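Local coordinates for protein aspartate aminotransferase (Thermotoga maritima, PDB 1O4S) that transfers the amino group of L-aspartate to 2-oxoglutarate, giving oxaloacetate and L-glutamate, with pyridoxal 5'-phosphate as cofactor, at residues E82-I87 with V104-G109; V130-W135 with V149-T154; K348-V353 with L379-D384. One frame throughout, in Å; residues are numbered along the deposited sequence.

Along the chain the three contacts come in series, each closing before the next opens. Contacts 1 and 2 belong to the same mixed seven-stranded sheet, at its two outermost strands within the chain, 104-107 and 148-153; their centres are about 28 Å apart on opposite sides of the chain's centre, yet both reach PLP, through Gly109 and Trp135. Contact 3 belongs to a separate four-stranded sheet, where strand 350-354 meets helix 372-386; its centre is about 40 Å from that of contact 1 and about 27 Å from that of contact 2. Residues just beyond strand ends of the large sheet thus border the cofactor, while contact 3 packs the smaller sheet against the C-terminal helix.

Contact 1. Residues E82-I87 with V104-G109; sequences ELREGI and VVVTNG. With PLP (pyridoxal-5'-phosphate), chain M.
The flat group here is the guanidinium of Arg84, its nitrogens directed elsewhere: NE donates to Gly79 O, NH1 and NH2 have long, weak ion pairs with Asp76 and Asp102, and NH2 also a weak hydrogen bond to Pro101 O. What reaches the strand is the aliphatic stem. This is helix-on-sheet packing in the large domain of a fold-type I PLP enzyme: the 82-87 turn of helix 81-95 runs at 117° to strand 104-107, outermost in the seven-stranded sheet, the two short axes 8.4 Å apart at closest. With Arg84 CG anti to the carbonyl carbon (chi1 -74°) and the next torsion extended, CD comes to 3.1 Å from Val104 O; the bend at chi3 then turns the guanidinium away. CG rests 3.9 Å from Val106 CG2. Leu83 crosses Val106 at about a right angle and sets CD2 3.9 Å from Val106 CG1. Ile87 spreads its two branches over both valines: CG2 lies 4.1 Å from Val104 CG1, and CD1 touches Val106 CG2. Thr107 OG1 donates to Gly109 O from above the carbonyl plane, and Gly109 CA, where a side chain would clash with the phosphate, approaches PLP O3P to 3.4 Å.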
loop_
_atom_site.group_PDB
_atom_site.type_symbol
_atom_site.label_atom_id
_atom_site.label_comp_id
_atom_site.label_asym_id
_atom_site.label_seq_id
_atom_site.Cartn_x
_atom_site.Cartn_y
_atom_site.Cartn_z
ATOM N N GLU B 82 8.325 15.504 -10.158
ATOM C CA GLU B 82 9.099 15.173 -11.356
ATOM C C GLU B 82 8.646 13.853 -12.013
ATOM O O GLU B 82 8.576 13.748 -13.258
ATOM C CB GLU B 82 10.589 15.149 -10.994
ATOM C CG GLU B 82 11.175 16.562 -10.712
ATOM C CD GLU B 82 10.937 17.169 -9.286
ATOM O OE1 GLU B 82 10.446 16.485 -8.313
ATOM O OE2 GLU B 82 11.262 18.404 -9.136
ATOM N N LEU B 83 8.269 12.880 -11.180
ATOM C CA LEU B 83 7.764 11.606 -11.680
ATOM C C LEU B 83 6.352 11.810 -12.264
ATOM O O LEU B 83 6.051 11.359 -13.354
ATOM C CB LEU B 83 7.791 10.518 -10.599
ATOM C CG LEU B 83 7.258 9.133 -10.938
ATOM C CD1 LEU B 83 7.880 8.601 -12.259
ATOM C CD2 LEU B 83 7.432 8.129 -9.806
ATOM N N ARG B 84 5.514 12.554 -11.559
ATOM C CA ARG B 84 4.183 12.817 -12.066
ATOM C C ARG B 84 4.211 13.583 -13.383
ATOM O O ARG B 84 3.475 13.241 -14.309
ATOM C CB ARG B 84 3.368 13.544 -11.018
ATOM C CG ARG B 84 2.948 12.615 -9.898
ATOM C CD ARG B 84 1.939 13.238 -8.963
ATOM N NE ARG B 84 2.551 14.291 -8.149
ATOM C CZ ARG B 84 2.329 15.587 -8.261
ATOM N NH1 ARG B 84 2.959 16.422 -7.452
ATOM N NH2 ARG B 84 1.509 16.063 -9.171
ATOM N N GLU B 85 5.086 14.585 -13.463
ATOM C CA GLU B 85 5.277 15.370 -14.651
ATOM C C GLU B 85 5.834 14.517 -15.783
ATOM O O GLU B 85 5.378 14.621 -16.908
ATOM C CB GLU B 85 6.205 16.543 -14.348
ATOM C CG GLU B 85 6.505 17.427 -15.545
ATOM C CD GLU B 85 7.565 18.465 -15.226
ATOM O OE1 GLU B 85 8.675 18.078 -14.738
ATOM O OE2 GLU B 85 7.280 19.669 -15.453
ATOM N N GLY B 86 6.824 13.675 -15.495
ATOM C CA GLY B 86 7.361 12.767 -16.502
ATOM C C GLY B 86 6.294 11.831 -17.056
ATOM O O GLY B 86 6.174 11.677 -18.261
ATOM N N ILE B 87 5.512 11.214 -16.174
ATOM C CA ILE B 87 4.390 10.362 -16.587
ATOM C C ILE B 87 3.358 11.141 -17.418
ATOM O O ILE B 87 2.931 10.678 -18.484
ATOM C CB ILE B 87 3.734 9.734 -15.383
ATOM C CG1 ILE B 87 4.690 8.723 -14.748
ATOM C CG2 ILE B 87 2.426 9.075 -15.791
ATOM C CD1 ILE B 87 4.322 8.308 -13.310
ATOM N N VAL B 104 -2.177 12.949 -12.096
ATOM C CA VAL B 104 -1.447 11.688 -11.915
ATOM C C VAL B 104 -1.262 11.408 -10.430
ATOM O O VAL B 104 -0.924 12.291 -9.655
ATOM C CB VAL B 104 -0.034 11.748 -12.563
ATOM C CG1 VAL B 104 0.788 10.413 -12.320
ATOM C CG2 VAL B 104 -0.128 12.103 -14.056
ATOM N N VAL B 105 -1.470 10.162 -10.025
ATOM C CA VAL B 105 -1.104 9.725 -8.690
ATOM C C VAL B 105 -0.245 8.482 -8.855
ATOM O O VAL B 105 -0.612 7.553 -9.557
ATOM C CB VAL B 105 -2.337 9.366 -7.805
ATOM C CG1 VAL B 105 -1.919 9.145 -6.398
ATOM C CG2 VAL B 105 -3.393 10.474 -7.871
ATOM N N VAL B 106 0.875 8.477 -8.172
ATOM C CA VAL B 106 1.825 7.391 -8.215
ATOM C C VAL B 106 1.480 6.481 -7.039
ATOM O O VAL B 106 1.272 6.949 -5.930
ATOM C CB VAL B 106 3.259 7.948 -8.110
ATOM C CG1 VAL B 106 4.279 6.801 -7.933
ATOM C CG2 VAL B 106 3.564 8.812 -9.344
ATOM N N THR B 107 1.416 5.180 -7.319
ATOM C CA THR B 107 0.924 4.159 -6.421
ATOM C C THR B 107 1.825 2.933 -6.392
ATOM O O THR B 107 2.703 2.750 -7.234
ATOM C CB THR B 107 -0.476 3.696 -6.938
ATOM O OG1 THR B 107 -0.344 3.134 -8.265
ATOM C CG2 THR B 107 -1.494 4.887 -7.102
ATOM N N ASN B 108 1.601 2.075 -5.419
ATOM C CA ASN B 108 2.351 0.834 -5.275
ATOM C C ASN B 108 1.824 -0.206 -6.253
ATOM O O ASN B 108 0.941 -1.008 -5.930
ATOM C CB ASN B 108 2.225 0.296 -3.838
ATOM C CG ASN B 108 3.012 1.107 -2.832
ATOM O OD1 ASN B 108 4.221 1.047 -2.836
ATOM N ND2 ASN B 108 2.325 1.833 -1.936
ATOM N N GLY B 109 2.444 -0.230 -7.406
ATOM C CA GLY B 109 1.955 -0.944 -8.571
ATOM C C GLY B 109 0.659 -0.368 -9.113
ATOM O O GLY B 109 -0.011 0.493 -8.491
HETATM N N1 PLP M . -3.513 -5.819 -13.993
HETATM C C2 PLP M . -3.219 -7.050 -14.546
HETATM C C2A PLP M . -4.328 -7.694 -15.325
HETATM C C3 PLP M . -1.969 -7.658 -14.347
HETATM O O3 PLP M . -1.724 -8.746 -14.853
HETATM C C4 PLP M . -0.971 -6.987 -13.623
HETATM C C4A PLP M . 0.414 -7.642 -13.426
HETATM C C5 PLP M . -1.314 -5.717 -13.096
HETATM C C6 PLP M . -2.579 -5.166 -13.288
HETATM C C5A PLP M . -0.404 -4.818 -12.288
HETATM O O4P PLP M . 0.461 -5.268 -11.259
HETATM P P PLP M . 1.464 -4.279 -10.499
HETATM O O1P PLP M . 2.644 -5.163 -10.332
HETATM O O2P PLP M . 1.701 -3.073 -11.311
HETATM O O3P PLP M . 0.708 -4.080 -9.245
#

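Contact 2. Residues V130-W135 with V149-T154; sequences VFSPVW and VNVVET. With PLP (pyridoxal-5'-phosphate), chain M; SO4 (sulfate ion), chain K.
Trp135 leaves the backbone with CG anti to N (chi1 -175°), which carries the indole over the cofactor. Its CB lies 3.8 Å from PLP C2A, and CG comes closer to that methyl, at 3.6 Å. Farther out, PLP C2 sits 3.6 Å above the indole plane, over its centre, while CZ3 comes to 3.6 Å from PLP N1 and CH2 meets PLP C6. The other tip, NE1, points to a sulfate at the ring edge, with two weak hydrogen bonds, the shorter to O2 at 3.2 Å. An alanine here would remove the indole and its N-H, and the pyridine ring would probably be less firmly positioned and the anion less tightly held.

The strand that delivers Trp135 belongs to a beta-alpha-beta unit, in which helix 138-144 connects parallel strands 127-132 and 148-153. The register is set by Val130 N to Asn150 O, Val152 N to Val130 O (2.7 Å, nearly along the C=O axis), Ser132 N to Val152 O, and Thr154 N to Ser132 O. Ser132 O is gripped twice: Thr154 OG1 approaches in the carbonyl plane, on a lone pair, at 2.7 Å, whereas Thr154 N comes from above that plane. A cis peptide then leads into Pro133, and the chain turns off to Trp135.

Asn185 and Arg365, which by similarity bind L-aspartate together with Trp135, also bond the sulfate. Although this ion probably comes from the crystallisation liquor, its position is consistent with an anion subsite for a substrate carboxylate beside the cofactor.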
loop_
_atom_site.group_PDB
_atom_site.type_symbol
_atom_site.label_atom_id
_atom_site.label_comp_id
_atom_site.label_asym_id
_atom_site.label_seq_id
_atom_site.Cartn_x
_atom_site.Cartn_y
_atom_site.Cartn_z
ATOM N N VAL B 130 -17.488 -6.116 -14.808
ATOM C CA VAL B 130 -16.203 -6.664 -15.247
ATOM C C VAL B 130 -16.455 -7.732 -16.312
ATOM O O VAL B 130 -17.569 -8.220 -16.454
ATOM C CB VAL B 130 -15.366 -7.235 -14.077
ATOM C CG1 VAL B 130 -15.324 -6.238 -12.920
ATOM C CG2 VAL B 130 -15.918 -8.547 -13.608
ATOM N N PHE B 131 -15.416 -8.063 -17.063
ATOM C CA PHE B 131 -15.500 -8.981 -18.172
ATOM C C PHE B 131 -14.634 -10.186 -17.883
ATOM O O PHE B 131 -13.442 -10.044 -17.629
ATOM C CB PHE B 131 -15.056 -8.279 -19.469
ATOM C CG PHE B 131 -15.910 -7.098 -19.838
ATOM C CD1 PHE B 131 -15.471 -5.803 -19.604
ATOM C CD2 PHE B 131 -17.198 -7.289 -20.357
ATOM C CE1 PHE B 131 -16.267 -4.694 -19.917
ATOM C CE2 PHE B 131 -18.013 -6.184 -20.670
ATOM C CZ PHE B 131 -17.539 -4.878 -20.447
ATOM N N SER B 132 -15.226 -11.372 -17.898
ATOM C CA SER B 132 -14.479 -12.599 -17.701
ATOM C C SER B 132 -14.185 -13.155 -19.110
ATOM O O SER B 132 -14.918 -12.827 -20.026
ATOM C CB SER B 132 -15.273 -13.589 -16.856
ATOM O OG SER B 132 -16.409 -14.056 -17.567
ATOM N N PRO B 133 -13.130 -13.957 -19.297
ATOM C CA PRO B 133 -12.131 -14.284 -18.242
ATOM C C PRO B 133 -11.516 -13.063 -17.557
ATOM O O PRO B 133 -11.170 -12.101 -18.225
ATOM C CB PRO B 133 -11.054 -15.091 -18.996
ATOM C CG PRO B 133 -11.794 -15.696 -20.168
ATOM C CD PRO B 133 -12.858 -14.675 -20.552
ATOM N N VAL B 134 -11.401 -13.096 -16.234
ATOM C CA VAL B 134 -11.055 -11.882 -15.483
ATOM C C VAL B 134 -9.885 -12.107 -14.532
ATOM O O VAL B 134 -9.828 -13.112 -13.858
ATOM C CB VAL B 134 -12.284 -11.328 -14.719
ATOM C CG1 VAL B 134 -12.686 -12.249 -13.579
ATOM C CG2 VAL B 134 -12.044 -9.893 -14.201
ATOM N N TRP B 135 -8.951 -11.154 -14.495
ATOM C CA TRP B 135 -7.818 -11.212 -13.568
ATOM C C TRP B 135 -8.282 -11.352 -12.096
ATOM O O TRP B 135 -9.301 -10.798 -11.676
ATOM C CB TRP B 135 -6.928 -9.970 -13.733
ATOM C CG TRP B 135 -5.691 -9.993 -12.907
ATOM C CD1 TRP B 135 -4.769 -11.017 -12.814
ATOM C CD2 TRP B 135 -5.200 -8.941 -12.071
ATOM N NE1 TRP B 135 -3.753 -10.652 -11.961
ATOM C CE2 TRP B 135 -3.984 -9.382 -11.499
ATOM C CE3 TRP B 135 -5.660 -7.661 -11.743
ATOM C CZ2 TRP B 135 -3.224 -8.587 -10.619
ATOM C CZ3 TRP B 135 -4.878 -6.854 -10.840
ATOM C CH2 TRP B 135 -3.687 -7.326 -10.312
ATOM N N VAL B 149 -20.363 -6.600 -7.945
ATOM C CA VAL B 149 -19.803 -6.893 -9.239
ATOM C C VAL B 149 -20.846 -7.556 -10.131
ATOM O O VAL B 149 -21.584 -8.428 -9.679
ATOM C CB VAL B 149 -18.573 -7.824 -9.132
ATOM C CG1 VAL B 149 -17.981 -8.044 -10.509
ATOM C CG2 VAL B 149 -17.489 -7.218 -8.195
ATOM N N ASN B 150 -20.866 -7.137 -11.396
ATOM C CA ASN B 150 -21.622 -7.804 -12.439
ATOM C C ASN B 150 -20.589 -8.314 -13.443
ATOM O O ASN B 150 -19.954 -7.528 -14.131
ATOM C CB ASN B 150 -22.622 -6.828 -13.089
ATOM C CG ASN B 150 -23.763 -7.529 -13.814
ATOM O OD1 ASN B 150 -23.656 -8.691 -14.225
ATOM N ND2 ASN B 150 -24.877 -6.803 -13.993
ATOM N N VAL B 151 -20.410 -9.628 -13.482
ATOM C CA VAL B 151 -19.439 -10.271 -14.362
ATOM C C VAL B 151 -20.113 -10.577 -15.681
ATOM O O VAL B 151 -21.132 -11.270 -15.723
ATOM C CB VAL B 151 -18.917 -11.589 -13.765
ATOM C CG1 VAL B 151 -17.868 -12.210 -14.678
ATOM C CG2 VAL B 151 -18.383 -11.377 -12.352
ATOM N N VAL B 152 -19.555 -10.032 -16.752
ATOM C CA VAL B 152 -20.091 -10.218 -18.082
ATOM C C VAL B 152 -19.118 -11.164 -18.750
ATOM O O VAL B 152 -17.974 -10.790 -19.022
ATOM C CB VAL B 152 -20.202 -8.880 -18.861
ATOM C CG1 VAL B 152 -20.587 -9.125 -20.310
ATOM C CG2 VAL B 152 -21.206 -7.963 -18.178
ATOM N N GLU B 153 -19.580 -12.392 -18.992
ATOM C CA GLU B 153 -18.776 -13.412 -19.621
ATOM C C GLU B 153 -18.590 -13.176 -21.132
ATOM O O GLU B 153 -19.528 -12.800 -21.839
ATOM C CB GLU B 153 -19.410 -14.775 -19.392
ATOM C CG GLU B 153 -18.517 -15.950 -19.773
ATOM C CD GLU B 153 -19.213 -17.293 -19.613
ATOM O OE1 GLU B 153 -18.530 -18.338 -19.790
ATOM O OE2 GLU B 153 -20.440 -17.308 -19.328
ATOM N N THR B 154 -17.364 -13.406 -21.590
ATOM C CA THR B 154 -17.002 -13.398 -23.001
ATOM C C THR B 154 -16.519 -14.776 -23.410
ATOM O O THR B 154 -16.153 -15.598 -22.576
ATOM C CB THR B 154 -15.905 -12.337 -23.337
ATOM O OG1 THR B 154 -14.678 -12.635 -22.662
ATOM C CG2 THR B 154 -16.293 -10.950 -22.851
HETATM N N1 PLP M . -3.513 -5.819 -13.993
HETATM C C2 PLP M . -3.219 -7.050 -14.546
HETATM C C2A PLP M . -4.328 -7.694 -15.325
HETATM C C3 PLP M . -1.969 -7.658 -14.347
HETATM O O3 PLP M . -1.724 -8.746 -14.853
HETATM C C4 PLP M . -0.971 -6.987 -13.623
HETATM C C4A PLP M . 0.414 -7.642 -13.426
HETATM C C5 PLP M . -1.314 -5.717 -13.096
HETATM C C6 PLP M . -2.579 -5.166 -13.288
HETATM C C5A PLP M . -0.404 -4.818 -12.288
HETATM O O4P PLP M . 0.461 -5.268 -11.259
HETATM P P PLP M . 1.464 -4.279 -10.499
HETATM O O1P PLP M . 2.644 -5.163 -10.332
HETATM O O2P PLP M . 1.701 -3.073 -11.311
HETATM O O3P PLP M . 0.708 -4.080 -9.245
HETATM S S SO4 K . -1.357 -13.335 -12.167
HETATM O O1 SO4 K . -1.522 -12.785 -13.521
HETATM O O2 SO4 K . -2.702 -13.657 -11.677
HETATM O O3 SO4 K . -0.459 -14.510 -12.080
HETATM O O4 SO4 K . -0.723 -12.300 -11.369
#

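Contact 3. Residues K348-V353 with L379-D384; sequences KKVALV and LDRIED
In the smaller, four-stranded mixed sheet of this aminotransferase, strand 350-354 is overlaid by helix 372-386, and the contact sits where helix 337-348 gives way to that strand. The turn is marked by Lys349, the first residue to leave helical geometry, with positive phi (53°). Arg381 reaches it with its stem stretched out as far as NE. Its NH1 lies 2.8 Å from Lys348 O, but the N-H...O angle of only 120° makes this a weak bond. Stronger partners hold the guanidinium from outside: NH2 forms a salt bridge with Glu377 and NH1 donates to Asp42 O. Below the polar head, Arg381 CD packs 3.6 Å from Val350 CG2, which also lies near the plane of the guanidinium, at its edge. Deeper in, Ile382 CD1 is shared by two strand residues, 4.3 Å from Val350 CG1 and 4.2 Å from Leu352 CD1, with Leu344 of helix 337-348 joining this apolar layer. The aliphatic part of Lys348 runs antiparallel alongside the Arg381 stem, its CB 4.0 Å from Arg381 CB. At the solvent side Lys348 NZ stands 4.4 Å from Asp384 OD2, too far for a salt bridge, and a single water joins them, accepting from NZ and donating to OD2.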
loop_
_atom_site.group_PDB
_atom_site.type_symbol
_atom_site.label_atom_id
_atom_site.label_comp_id
_atom_site.label_asym_id
_atom_site.label_seq_id
_atom_site.Cartn_x
_atom_site.Cartn_y
_atom_site.Cartn_z
ATOM N N LYS B 348 3.844 -34.582 -15.557
ATOM C CA LYS B 348 4.756 -33.964 -16.524
ATOM C C LYS B 348 5.598 -32.845 -15.925
ATOM O O LYS B 348 6.513 -32.369 -16.579
ATOM C CB LYS B 348 3.987 -33.400 -17.740
ATOM C CG LYS B 348 3.315 -34.439 -18.656
ATOM C CD LYS B 348 4.266 -35.538 -19.130
ATOM C CE LYS B 348 3.550 -36.510 -20.019
ATOM N NZ LYS B 348 4.493 -37.472 -20.628
ATOM N N LYS B 349 5.302 -32.458 -14.681
ATOM C CA LYS B 349 5.999 -31.379 -13.979
ATOM C C LYS B 349 6.013 -30.096 -14.821
ATOM O O LYS B 349 7.041 -29.386 -14.907
ATOM C CB LYS B 349 7.407 -31.791 -13.524
ATOM C CG LYS B 349 7.614 -33.290 -13.256
ATOM C CD LYS B 349 7.047 -33.762 -11.946
ATOM C CE LYS B 349 7.429 -35.217 -11.680
ATOM N NZ LYS B 349 6.503 -36.230 -12.283
ATOM N N VAL B 350 4.854 -29.813 -15.425
ATOM C CA VAL B 350 4.550 -28.510 -16.010
ATOM C C VAL B 350 3.410 -27.866 -15.246
ATOM O O VAL B 350 2.350 -28.476 -15.040
ATOM C CB VAL B 350 4.159 -28.601 -17.508
ATOM C CG1 VAL B 350 3.901 -27.195 -18.076
ATOM C CG2 VAL B 350 5.229 -29.338 -18.292
ATOM N N ALA B 351 3.642 -26.622 -14.842
ATOM C CA ALA B 351 2.675 -25.825 -14.105
ATOM C C ALA B 351 1.927 -24.789 -14.969
ATOM O O ALA B 351 2.520 -23.873 -15.536
ATOM C CB ALA B 351 3.346 -25.158 -12.928
ATOM N N LEU B 352 0.601 -24.964 -15.041
ATOM C CA LEU B 352 -0.319 -23.997 -15.638
ATOM C C LEU B 352 -1.367 -23.542 -14.609
ATOM O O LEU B 352 -1.488 -24.100 -13.520
ATOM C CB LEU B 352 -1.000 -24.580 -16.874
ATOM C CG LEU B 352 -0.106 -25.223 -17.949
ATOM C CD1 LEU B 352 -0.896 -26.026 -18.967
ATOM C CD2 LEU B 352 0.701 -24.191 -18.651
ATOM N N VAL B 353 -2.102 -22.502 -14.961
ATOM C CA VAL B 353 -3.096 -21.943 -14.074
ATOM C C VAL B 353 -4.498 -22.342 -14.570
ATOM O O VAL B 353 -4.840 -22.064 -15.693
ATOM C CB VAL B 353 -3.002 -20.425 -14.032
ATOM C CG1 VAL B 353 -3.965 -19.879 -12.993
ATOM C CG2 VAL B 353 -1.553 -19.976 -13.730
ATOM N N LEU B 379 6.078 -27.711 -24.048
ATOM C CA LEU B 379 5.092 -27.955 -25.101
ATOM C C LEU B 379 5.167 -29.378 -25.623
ATOM O O LEU B 379 4.132 -29.942 -26.032
ATOM C CB LEU B 379 5.231 -26.951 -26.233
ATOM C CG LEU B 379 4.642 -25.595 -25.834
ATOM C CD1 LEU B 379 5.172 -24.444 -26.705
ATOM C CD2 LEU B 379 3.123 -25.652 -25.881
ATOM N N ASP B 380 6.379 -29.937 -25.581
ATOM C CA ASP B 380 6.640 -31.367 -25.788
ATOM C C ASP B 380 5.869 -32.201 -24.787
ATOM O O ASP B 380 5.182 -33.153 -25.158
ATOM C CB ASP B 380 8.133 -31.684 -25.572
ATOM C CG ASP B 380 8.957 -31.579 -26.828
ATOM O OD1 ASP B 380 10.211 -31.670 -26.735
ATOM O OD2 ASP B 380 8.452 -31.438 -27.960
ATOM N N ARG B 381 6.033 -31.872 -23.505
ATOM C CA ARG B 381 5.425 -32.659 -22.424
ATOM C C ARG B 381 3.915 -32.553 -22.468
ATOM O O ARG B 381 3.213 -33.537 -22.258
ATOM C CB ARG B 381 5.904 -32.181 -21.061
ATOM C CG ARG B 381 7.380 -32.379 -20.773
ATOM C CD ARG B 381 7.778 -31.564 -19.576
ATOM N NE ARG B 381 9.176 -31.706 -19.189
ATOM C CZ ARG B 381 9.652 -31.364 -17.998
ATOM N NH1 ARG B 381 8.839 -30.908 -17.045
ATOM N NH2 ARG B 381 10.943 -31.502 -17.748
ATOM N N ILE B 382 3.432 -31.343 -22.752
ATOM C CA ILE B 382 2.012 -31.090 -22.905
ATOM C C ILE B 382 1.426 -31.917 -24.041
ATOM O O ILE B 382 0.332 -32.416 -23.897
ATOM C CB ILE B 382 1.733 -29.571 -23.077
ATOM C CG1 ILE B 382 1.989 -28.842 -21.751
ATOM C CG2 ILE B 382 0.269 -29.306 -23.541
ATOM C CD1 ILE B 382 1.893 -27.349 -21.851
ATOM N N GLU B 383 2.174 -32.079 -25.137
ATOM C CA GLU B 383 1.723 -32.806 -26.337
ATOM C C GLU B 383 1.614 -34.307 -26.045
ATOM O O GLU B 383 0.647 -34.976 -26.445
ATOM C CB GLU B 383 2.671 -32.530 -27.522
ATOM C CG GLU B 383 2.269 -33.163 -28.857
ATOM C CD GLU B 383 3.169 -32.774 -30.043
ATOM O OE1 GLU B 383 4.113 -31.966 -29.894
ATOM O OE2 GLU B 383 2.926 -33.279 -31.162
ATOM N N ASP B 384 2.608 -34.816 -25.325
ATOM C CA ASP B 384 2.587 -36.181 -24.801
ATOM C C ASP B 384 1.405 -36.450 -23.856
ATOM O O ASP B 384 0.801 -37.538 -23.869
ATOM C CB ASP B 384 3.901 -36.475 -24.074
ATOM C CG ASP B 384 5.054 -36.786 -25.037
ATOM O OD1 ASP B 384 4.860 -36.708 -26.285
ATOM O OD2 ASP B 384 6.189 -37.132 -24.626
HETATM O O HOH W 1 6.626 -36.203 -21.976
#